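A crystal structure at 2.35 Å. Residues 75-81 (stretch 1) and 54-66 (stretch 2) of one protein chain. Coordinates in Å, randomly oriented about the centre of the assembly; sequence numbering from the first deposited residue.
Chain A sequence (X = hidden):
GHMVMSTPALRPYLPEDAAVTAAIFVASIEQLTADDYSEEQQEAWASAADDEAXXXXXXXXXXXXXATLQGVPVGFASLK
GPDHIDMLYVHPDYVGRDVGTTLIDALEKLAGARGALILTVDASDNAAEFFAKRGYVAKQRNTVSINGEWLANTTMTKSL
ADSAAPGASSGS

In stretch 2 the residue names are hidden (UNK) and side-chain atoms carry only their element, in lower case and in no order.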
# COMPACT_ATOMS: atom_id res chain seq x y z
N GLY A 75 2.31 9.18 2.14
CA GLY A 75 1.90 7.89 1.60
C GLY A 75 3.00 7.22 0.80
O GLY A 75 3.92 7.89 0.33
N PHE A 76 2.92 5.90 0.66
CA PHE A 76 3.85 5.17 -0.20
C PHE A 76 3.22 3.88 -0.76
O PHE A 76 2.22 3.36 -0.23
CB PHE A 76 5.19 4.88 0.53
CG PHE A 76 5.10 3.74 1.51
CD1 PHE A 76 4.55 3.94 2.79
CD2 PHE A 76 5.51 2.46 1.14
CE1 PHE A 76 4.46 2.88 3.68
CE2 PHE A 76 5.42 1.39 2.04
CZ PHE A 76 4.89 1.61 3.31
N ALA A 77 3.78 3.40 -1.85
CA ALA A 77 3.34 2.13 -2.41
C ALA A 77 4.52 1.41 -3.04
O ALA A 77 5.53 2.03 -3.38
CB ALA A 77 2.21 2.34 -3.42
N SER A 78 4.39 0.10 -3.19
CA SER A 78 5.50 -0.74 -3.58
C SER A 78 5.09 -1.82 -4.55
O SER A 78 4.18 -2.61 -4.28
CB SER A 78 6.15 -1.35 -2.36
OG SER A 78 7.53 -1.60 -2.57
N LEU A 79 5.76 -1.84 -5.69
CA LEU A 79 5.57 -2.90 -6.65
C LEU A 79 6.65 -3.97 -6.44
O LEU A 79 7.84 -3.65 -6.40
CB LEU A 79 5.60 -2.34 -8.08
CG LEU A 79 5.41 -3.36 -9.20
CD1 LEU A 79 3.92 -3.62 -9.42
CD2 LEU A 79 6.06 -2.79 -10.46
N LYS A 80 6.23 -5.22 -6.28
CA LYS A 80 7.14 -6.35 -6.25
C LYS A 80 7.09 -7.03 -7.60
O LYS A 80 6.02 -7.22 -8.17
CB LYS A 80 6.76 -7.36 -5.16
CG LYS A 80 7.66 -8.60 -5.12
CD LYS A 80 7.48 -9.41 -3.85
CE LYS A 80 8.20 -10.74 -3.96
NZ LYS A 80 9.01 -11.07 -2.73
N GLY A 81 8.28 -7.36 -8.12
CA GLY A 81 8.40 -8.11 -9.37
C GLY A 81 7.70 -7.37 -10.49
O GLY A 81 7.55 -6.15 -10.41
N UNK A 54 15.07 -5.19 7.65
CA UNK A 54 14.27 -6.08 6.80
C UNK A 54 13.04 -5.35 6.22
O UNK A 54 12.63 -5.60 5.08
n UNK A 54 11.47 -10.65 5.95
c UNK A 54 13.02 -8.35 6.91
c UNK A 54 13.87 -7.32 7.63
c UNK A 54 12.68 -9.52 7.84
c UNK A 54 11.38 -10.23 7.40
N UNK A 55 12.45 -4.45 7.01
CA UNK A 55 11.44 -3.53 6.48
C UNK A 55 12.01 -2.65 5.35
O UNK A 55 11.42 -2.53 4.29
c UNK A 55 7.41 -0.37 6.29
c UNK A 55 8.38 -2.47 7.00
c UNK A 55 9.76 -0.51 6.87
c UNK A 55 10.82 -2.67 7.59
c UNK A 55 9.63 -1.87 7.15
c UNK A 55 7.27 -1.73 6.57
c UNK A 55 8.65 0.25 6.45
N UNK A 56 13.17 -2.05 5.60
CA UNK A 56 13.87 -1.24 4.62
C UNK A 56 14.33 -2.05 3.39
O UNK A 56 14.20 -1.59 2.28
c UNK A 56 15.05 -0.51 5.28
N UNK A 57 14.82 -3.27 3.59
CA UNK A 57 15.22 -4.13 2.47
C UNK A 57 14.07 -4.49 1.52
O UNK A 57 14.27 -4.58 0.30
c UNK A 57 15.93 -5.40 2.96
N UNK A 58 12.88 -4.70 2.07
CA UNK A 58 11.71 -5.04 1.26
C UNK A 58 11.37 -3.85 0.35
O UNK A 58 11.06 -4.03 -0.81
c UNK A 58 8.15 -5.92 2.53
c UNK A 58 10.53 -5.41 2.17
n UNK A 58 5.81 -6.45 4.05
c UNK A 58 5.75 -6.52 2.72
c UNK A 58 9.24 -5.79 1.48
n UNK A 58 4.60 -6.83 2.14
n UNK A 58 6.84 -6.28 1.98
N UNK A 59 11.45 -2.65 0.89
CA UNK A 59 11.21 -1.41 0.19
C UNK A 59 12.26 -1.11 -0.87
O UNK A 59 11.92 -0.83 -2.02
c UNK A 59 9.83 0.92 2.98
c UNK A 59 11.18 -0.27 1.22
c UNK A 59 9.79 0.21 1.66
c UNK A 59 8.88 -0.92 1.76
N UNK A 60 13.54 -1.18 -0.49
CA UNK A 60 14.64 -0.78 -1.36
C UNK A 60 14.88 -1.76 -2.50
O UNK A 60 15.43 -1.41 -3.53
o UNK A 60 16.48 -1.82 -0.14
c UNK A 60 15.93 -0.57 -0.54
N UNK A 61 14.42 -3.00 -2.31
CA UNK A 61 14.60 -4.05 -3.30
C UNK A 61 13.38 -4.22 -4.19
O UNK A 61 13.35 -5.10 -5.06
N UNK A 62 12.37 -3.38 -3.95
CA UNK A 62 11.18 -3.30 -4.79
C UNK A 62 11.12 -1.94 -5.49
O UNK A 62 12.03 -1.12 -5.36
c UNK A 62 9.94 -3.56 -3.94
o UNK A 62 7.89 -4.44 -2.14
c UNK A 62 9.76 -5.05 -3.57
n UNK A 62 8.78 -6.50 -1.89
c UNK A 62 8.72 -5.30 -2.47
N UNK A 63 10.07 -1.70 -6.27
CA UNK A 63 9.87 -0.36 -6.83
C UNK A 63 8.90 0.42 -5.95
O UNK A 63 7.69 0.22 -6.01
c UNK A 63 9.40 -0.41 -8.30
c UNK A 63 10.18 -1.25 -9.33
c UNK A 63 9.63 -0.96 -10.72
c UNK A 63 11.70 -0.98 -9.31
N UNK A 64 9.46 1.29 -5.12
CA UNK A 64 8.74 1.95 -4.04
C UNK A 64 8.71 3.46 -4.26
O UNK A 64 9.74 4.11 -4.39
c UNK A 64 8.53 2.15 -1.48
o UNK A 64 9.52 0.22 -2.50
c UNK A 64 9.39 1.63 -2.63
N UNK A 65 7.49 4.00 -4.29
CA UNK A 65 7.27 5.41 -4.53
C UNK A 65 6.70 6.04 -3.27
O UNK A 65 5.92 5.42 -2.57
c UNK A 65 7.73 6.39 -7.61
c UNK A 65 5.58 5.14 -8.11
c UNK A 65 6.76 5.30 -7.14
c UNK A 65 6.29 5.61 -5.70
N UNK A 66 7.10 7.29 -3.02
CA UNK A 66 6.61 8.06 -1.89
C UNK A 66 5.79 9.24 -2.38
O UNK A 66 6.25 10.03 -3.21
c UNK A 66 8.42 7.36 -0.33
c UNK A 66 7.77 8.55 -1.02
c UNK A 66 7.29 9.58 0.00
c UNK A 66 9.48 7.74 0.65
O HOH W 1 10.81 -6.28 -7.04

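Position 54 carries four carbons in a row ending in a nitrogen. The chain runs into solvent and is out of reach of stretch 1. It is Lys-54.

Position 55 has one carbon and then a ring of six carbons, with no oxygen. Its CB points sideways, but the ring comes nearer and reaches the ring of Phe-76. This is Phe-55. Its CZ lies 4.4 Å from CZ of Phe-76.

Positions 56 and 57 each hold a single carbon, out of reach of stretch 1. They are Ala-56 and Ala-57.

Position 58 shows three carbons, a nitrogen, and a carbon bearing two more nitrogens. It does not touch stretch 1. That guanidinium makes it Arg-58. NE and NH2 are hydrogen-bonded elsewhere in the structure.

Position 59 has four carbons, forked at the second. One of its end carbons packs on the Phe-76 ring. The residue is Leu-59. Its CD1 is 4.2 Å from CE2 of Phe-76.

Position 60 has one carbon and one oxygen, and CB points away from stretch 1. It is Ser-60, the last helical residue.

Position 61 has no side-chain atoms, so it is Gly-61. A CB here would be crowded by the O of Ala-57. Water 1 accepts a hydrogen bond from N of Gly-81 at 3.0 Å and gives a weak one to O of Gly-61 at 3.4 Å.

Position 62 has three carbons, the third carrying one oxygen and one nitrogen. CB points toward stretch 1 and lies 3.2 Å from O of Leu-79. The count leaves Gln-62. The amide is probably turned over in the model, so its end is not interpreted.

Position 63 has four carbons, forked at the second. An end carbon meets the side chain of Leu-79 on the same face of the sheet. This is Leu-63. Its CD1 is 4.0 Å from CD2 of Leu-79.

Position 64 has one carbon carrying an oxygen and a carbon. The oxygen lies beside OG of Ser-78, and the end carbon reaches the Phe-76 ring. This is Thr-64. OG1 donates a hydrogen bond to O of Leu-59 at 2.7 Å, tying the strand back to the helix. The same OG1 is 2.7 Å from OG of Ser-78. CG2 is 4.0 Å from CD2 of Phe-76.

Position 65 again has four carbons forked at the second. It shares its face with Ala-77. It is Leu-65.

Position 66 has four carbons forked at the first, one arm two carbons long. The side chain packs against CB of Phe-76. This is Ile-66. Its CG1 is 4.2 Å from CB of Phe-76.

The contact is an antiparallel strand pair with a helix packed on one face. Leu-63 and Leu-79 exchange two hydrogen bonds: N of Leu-63 to O of Leu-79 at 3.0 Å, and N of Leu-79 to O of Leu-63 at 2.8 Å. Leu-65 and Ala-77 do the same, with N of Leu-65 to O of Ala-77 at 2.9 Å and N of Ala-77 to O of Leu-65 at 3.0 Å. Between these pairs, Ser-78 faces Thr-64. Phe-76, Ser-78, Thr-64 and Ile-66 lie on the helix side, where the Phe-76 ring meets Phe-55 and Leu-59. Backbone bonds set the register, and apolar packing joins helix to sheet.

Stretch 2 (54-66) KFAARLSGQLTLI
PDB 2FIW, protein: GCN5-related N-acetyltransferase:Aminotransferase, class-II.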